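PDB 2E0P: endoglucanase, which probably hydrolyses the beta-1,4-glucan backbones of cellulose and xyloglucan, the chain here being its family 44 glycoside hydrolase part. Local coordinates for residues E359-G364 with A389-D394. Residues are numbered along the deposited sequence; the frame is centred on the assembly and turned at random.
Sequences EYDYGG and ATFWGD. With BGC (beta-D-glucopyranose), chain B.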
ATOM      1  N   GLU A 359      -3.613   0.371  -0.458  1.00  8.12           N
ATOM      2  CA  GLU A 359      -4.275   0.314  -1.764  1.00  7.74           C
ATOM      3  C   GLU A 359      -4.083   1.684  -2.404  1.00  9.09           C
ATOM      4  O   GLU A 359      -4.215   2.709  -1.731  1.00  9.55           O
ATOM      5  CB  GLU A 359      -5.781   0.027  -1.669  1.00  9.07           C
ATOM      6  CG  GLU A 359      -6.131  -1.435  -1.406  1.00  9.00           C
ATOM      7  CD  GLU A 359      -7.628  -1.679  -1.414  1.00 11.75           C
ATOM      8  OE1 GLU A 359      -8.331  -0.978  -2.172  1.00 13.04           O
ATOM      9  OE2 GLU A 359      -8.098  -2.579  -0.679  1.00 10.45           O
ATOM     10  N   TYR A 360      -3.751   1.693  -3.694  1.00  9.72           N
ATOM     11  CA  TYR A 360      -3.601   2.932  -4.459  1.00  9.93           C
ATOM     12  C   TYR A 360      -3.465   2.542  -5.922  1.00  9.04           C
ATOM     13  O   TYR A 360      -3.146   1.387  -6.243  1.00 10.14           O
ATOM     14  CB  TYR A 360      -2.376   3.745  -4.005  1.00  8.20           C
ATOM     15  CG  TYR A 360      -1.044   3.102  -4.336  1.00  9.43           C
ATOM     16  CD1 TYR A 360      -0.426   3.347  -5.565  1.00  8.84           C
ATOM     17  CD2 TYR A 360      -0.427   2.222  -3.444  1.00  9.36           C
ATOM     18  CE1 TYR A 360       0.771   2.722  -5.904  1.00  9.95           C
ATOM     19  CE2 TYR A 360       0.786   1.590  -3.767  1.00  7.51           C
ATOM     20  CZ  TYR A 360       1.371   1.845  -5.007  1.00  8.44           C
ATOM     21  OH  TYR A 360       2.542   1.210  -5.371  1.00  8.89           O
ATOM     22  N   ASP A 361      -3.738   3.498  -6.803  1.00  8.19           N
ATOM     23  CA  ASP A 361      -3.637   3.281  -8.245  1.00  9.02           C
ATOM     24  C   ASP A 361      -3.740   4.659  -8.888  1.00  9.37           C
ATOM     25  O   ASP A 361      -4.740   5.350  -8.712  1.00 10.78           O
ATOM     26  CB  ASP A 361      -4.782   2.362  -8.718  1.00 11.33           C
ATOM     27  CG  ASP A 361      -4.828   2.182 -10.236  1.00 12.17           C
ATOM     28  OD1 ASP A 361      -3.840   2.486 -10.933  1.00 11.65           O
ATOM     29  OD2 ASP A 361      -5.876   1.708 -10.730  1.00 14.48           O
ATOM     30  N   TYR A 362      -2.688   5.071  -9.595  1.00  8.83           N
ATOM     31  CA  TYR A 362      -2.686   6.370 -10.249  1.00  8.74           C
ATOM     32  C   TYR A 362      -3.243   6.310 -11.669  1.00  9.42           C
ATOM     33  O   TYR A 362      -3.279   7.313 -12.376  1.00 10.08           O
ATOM     34  CB  TYR A 362      -1.271   6.977 -10.210  1.00  9.31           C
ATOM     35  CG  TYR A 362      -1.017   7.653  -8.884  1.00  7.97           C
ATOM     36  CD1 TYR A 362      -0.981   6.910  -7.698  1.00  8.56           C
ATOM     37  CD2 TYR A 362      -0.939   9.044  -8.793  1.00  8.37           C
ATOM     38  CE1 TYR A 362      -0.885   7.543  -6.451  1.00  8.90           C
ATOM     39  CE2 TYR A 362      -0.841   9.684  -7.554  1.00  9.61           C
ATOM     40  CZ  TYR A 362      -0.820   8.928  -6.392  1.00  9.72           C
ATOM     41  OH  TYR A 362      -0.775   9.561  -5.179  1.00 11.03           O
ATOM     42  N   GLY A 363      -3.703   5.126 -12.059  1.00  9.91           N
ATOM     43  CA  GLY A 363      -4.300   4.954 -13.373  1.00  9.98           C
ATOM     44  C   GLY A 363      -3.312   4.923 -14.512  1.00 10.60           C
ATOM     45  O   GLY A 363      -2.104   4.933 -14.296  1.00 10.65           O
ATOM     46  N   GLY A 364      -3.836   4.884 -15.736  1.00 10.73           N
ATOM     47  CA  GLY A 364      -2.990   4.843 -16.914  1.00 10.66           C
ATOM     48  C   GLY A 364      -1.982   3.716 -16.821  1.00 10.39           C
ATOM     49  O   GLY A 364      -0.868   3.835 -17.321  1.00 10.11           O
ATOM     50  N   ALA A 389       3.630  -0.383   1.220  1.00  8.21           N
ATOM     51  CA  ALA A 389       2.638   0.060   0.251  1.00  8.51           C
ATOM     52  C   ALA A 389       2.343  -1.089  -0.680  1.00  9.15           C
ATOM     53  O   ALA A 389       3.238  -1.868  -1.021  1.00  8.49           O
ATOM     54  CB  ALA A 389       3.140   1.270  -0.535  1.00  9.98           C
ATOM     55  N   THR A 390       1.081  -1.204  -1.071  1.00  7.67           N
ATOM     56  CA  THR A 390       0.659  -2.270  -1.968  1.00  8.12           C
ATOM     57  C   THR A 390      -0.301  -1.746  -3.028  1.00  8.73           C
ATOM     58  O   THR A 390      -1.417  -1.313  -2.740  1.00  8.24           O
ATOM     59  CB  THR A 390       0.021  -3.471  -1.184  1.00  8.86           C
ATOM     60  OG1 THR A 390      -0.832  -2.984  -0.139  1.00 10.57           O
ATOM     61  CG2 THR A 390       1.121  -4.340  -0.550  1.00  7.60           C
ATOM     62  N   PHE A 391       0.164  -1.767  -4.269  1.00  8.40           N
ATOM     63  CA  PHE A 391      -0.628  -1.315  -5.397  1.00  8.57           C
ATOM     64  C   PHE A 391      -1.862  -2.209  -5.569  1.00  9.24           C
ATOM     65  O   PHE A 391      -1.793  -3.420  -5.306  1.00  7.89           O
ATOM     66  CB  PHE A 391       0.248  -1.390  -6.659  1.00  9.20           C
ATOM     67  CG  PHE A 391      -0.505  -1.196  -7.943  1.00  7.96           C
ATOM     68  CD1 PHE A 391      -0.981   0.062  -8.306  1.00  9.58           C
ATOM     69  CD2 PHE A 391      -0.720  -2.269  -8.805  1.00  9.59           C
ATOM     70  CE1 PHE A 391      -1.659   0.246  -9.508  1.00  9.92           C
ATOM     71  CE2 PHE A 391      -1.402  -2.087 -10.017  1.00 11.01           C
ATOM     72  CZ  PHE A 391      -1.867  -0.826 -10.361  1.00 10.14           C
ATOM     73  N   TRP A 392      -2.986  -1.616  -5.974  1.00  8.35           N
ATOM     74  CA  TRP A 392      -4.190  -2.396  -6.252  1.00 10.11           C
ATOM     75  C   TRP A 392      -4.436  -2.316  -7.757  1.00 10.51           C
ATOM     76  O   TRP A 392      -4.725  -1.241  -8.301  1.00 10.46           O
ATOM     77  CB  TRP A 392      -5.417  -1.863  -5.504  1.00 11.72           C
ATOM     78  CG  TRP A 392      -6.644  -2.724  -5.740  1.00 10.95           C
ATOM     79  CD1 TRP A 392      -7.490  -2.685  -6.814  1.00 13.58           C
ATOM     80  CD2 TRP A 392      -7.086  -3.811  -4.920  1.00 11.53           C
ATOM     81  NE1 TRP A 392      -8.436  -3.689  -6.711  1.00 13.22           N
ATOM     82  CE2 TRP A 392      -8.206  -4.394  -5.557  1.00 11.42           C
ATOM     83  CE3 TRP A 392      -6.644  -4.351  -3.700  1.00 10.78           C
ATOM     84  CZ2 TRP A 392      -8.890  -5.496  -5.017  1.00 13.22           C
ATOM     85  CZ3 TRP A 392      -7.322  -5.441  -3.162  1.00 12.51           C
ATOM     86  CH2 TRP A 392      -8.434  -6.003  -3.823  1.00 12.68           C
ATOM     87  N   GLY A 393      -4.318  -3.458  -8.425  1.00  9.28           N
ATOM     88  CA  GLY A 393      -4.508  -3.501  -9.865  1.00  9.64           C
ATOM     89  C   GLY A 393      -3.954  -4.807 -10.397  1.00 10.67           C
ATOM     90  O   GLY A 393      -3.109  -5.420  -9.736  1.00 11.87           O
ATOM     91  N   ASP A 394      -4.396  -5.227 -11.586  1.00 11.52           N
ATOM     92  CA  ASP A 394      -3.935  -6.503 -12.132  1.00 11.73           C
ATOM     93  C   ASP A 394      -2.711  -6.448 -13.044  1.00 12.02           C
ATOM     94  O   ASP A 394      -2.132  -5.388 -13.277  1.00 10.95           O
ATOM     95  CB  ASP A 394      -5.088  -7.249 -12.837  1.00 13.76           C
ATOM     96  CG  ASP A 394      -5.582  -6.543 -14.079  1.00 16.90           C
ATOM     97  OD1 ASP A 394      -4.775  -5.886 -14.757  1.00 15.76           O
ATOM     98  OD2 ASP A 394      -6.792  -6.657 -14.391  1.00 22.05           O
TER
HETATM   99  C2  BGC B   1     -10.727  -1.903  -2.159  0.90 36.25           C
HETATM  100  C3  BGC B   1     -11.226  -3.038  -3.067  0.90 35.23           C
HETATM  101  C4  BGC B   1     -11.689  -2.465  -4.411  0.90 35.29           C
HETATM  102  C5  BGC B   1     -10.651  -1.451  -4.835  0.90 36.96           C
HETATM  103  C6  BGC B   1     -11.085  -0.896  -6.192  0.90 38.95           C
HETATM  104  C1  BGC B   1     -11.276  -0.547  -2.604  0.90 36.55           C
HETATM  105  O1  BGC B   1     -12.693  -0.337  -2.618  0.90 38.41           O
HETATM  106  O2  BGC B   1     -10.928  -2.123  -0.759  0.90 30.49           O
HETATM  107  O3  BGC B   1     -12.134  -3.951  -2.450  0.90 35.99           O
HETATM  108  O4  BGC B   1     -11.905  -3.385  -5.503  0.90 31.51           O
HETATM  109  O5  BGC B   1     -10.670  -0.348  -3.899  0.90 38.42           O
HETATM  110  O6  BGC B   1     -10.057  -0.074  -6.750  0.90 37.90           O
HETATM  111  O   HOH W   1      -6.794  -0.575  -9.655  1.00 28.03           O
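Glu-359, lying along Trp-392, has OE2 gripped by a hydrogen bond from O2 of the glucose (2.9 Å) and by a salt bridge to Arg-42, while OE1 is held by Tyr-285 OH. OE1 also comes too close to the sugar's C2; the fit there is doubtful. With CG beside its backbone N (chi1 -78°) and the chain extended beyond, Glu-359 places CG 3.7 Å from Trp-392 CE3. OE1 sits above one face of the indole, near its rim, and C5 of the sugar lies over the same face, also toward its rim. Behind them the backbones are joined by a nearly straight bond from Trp-392 N to Tyr-360 O (3.0 Å, 176°). Deeper in, Phe-391 turns its edge to the face of Tyr-360, planes 66° apart, and its CA makes a CH-pi contact over that face, 3.9 Å from the ring centroid. Asp-361 OD1 meets the rim of the Phe-391 ring at CE1 (3.4 Å) and closes an Asx turn by accepting from Gly-363 N; a water donates both to Asp-361 OD2 and to Trp-392 O. The segments are the ends of neighbouring parallel strands 354-360 and 388-391 with the loops that follow, the last beta-alpha-beta unit of the TIM barrel, joined through helix 368-383. The partners on its two oxygens probably fix the rotation of the Glu-359 carboxylate beside the sugar, consistent with a place in the active-site cleft.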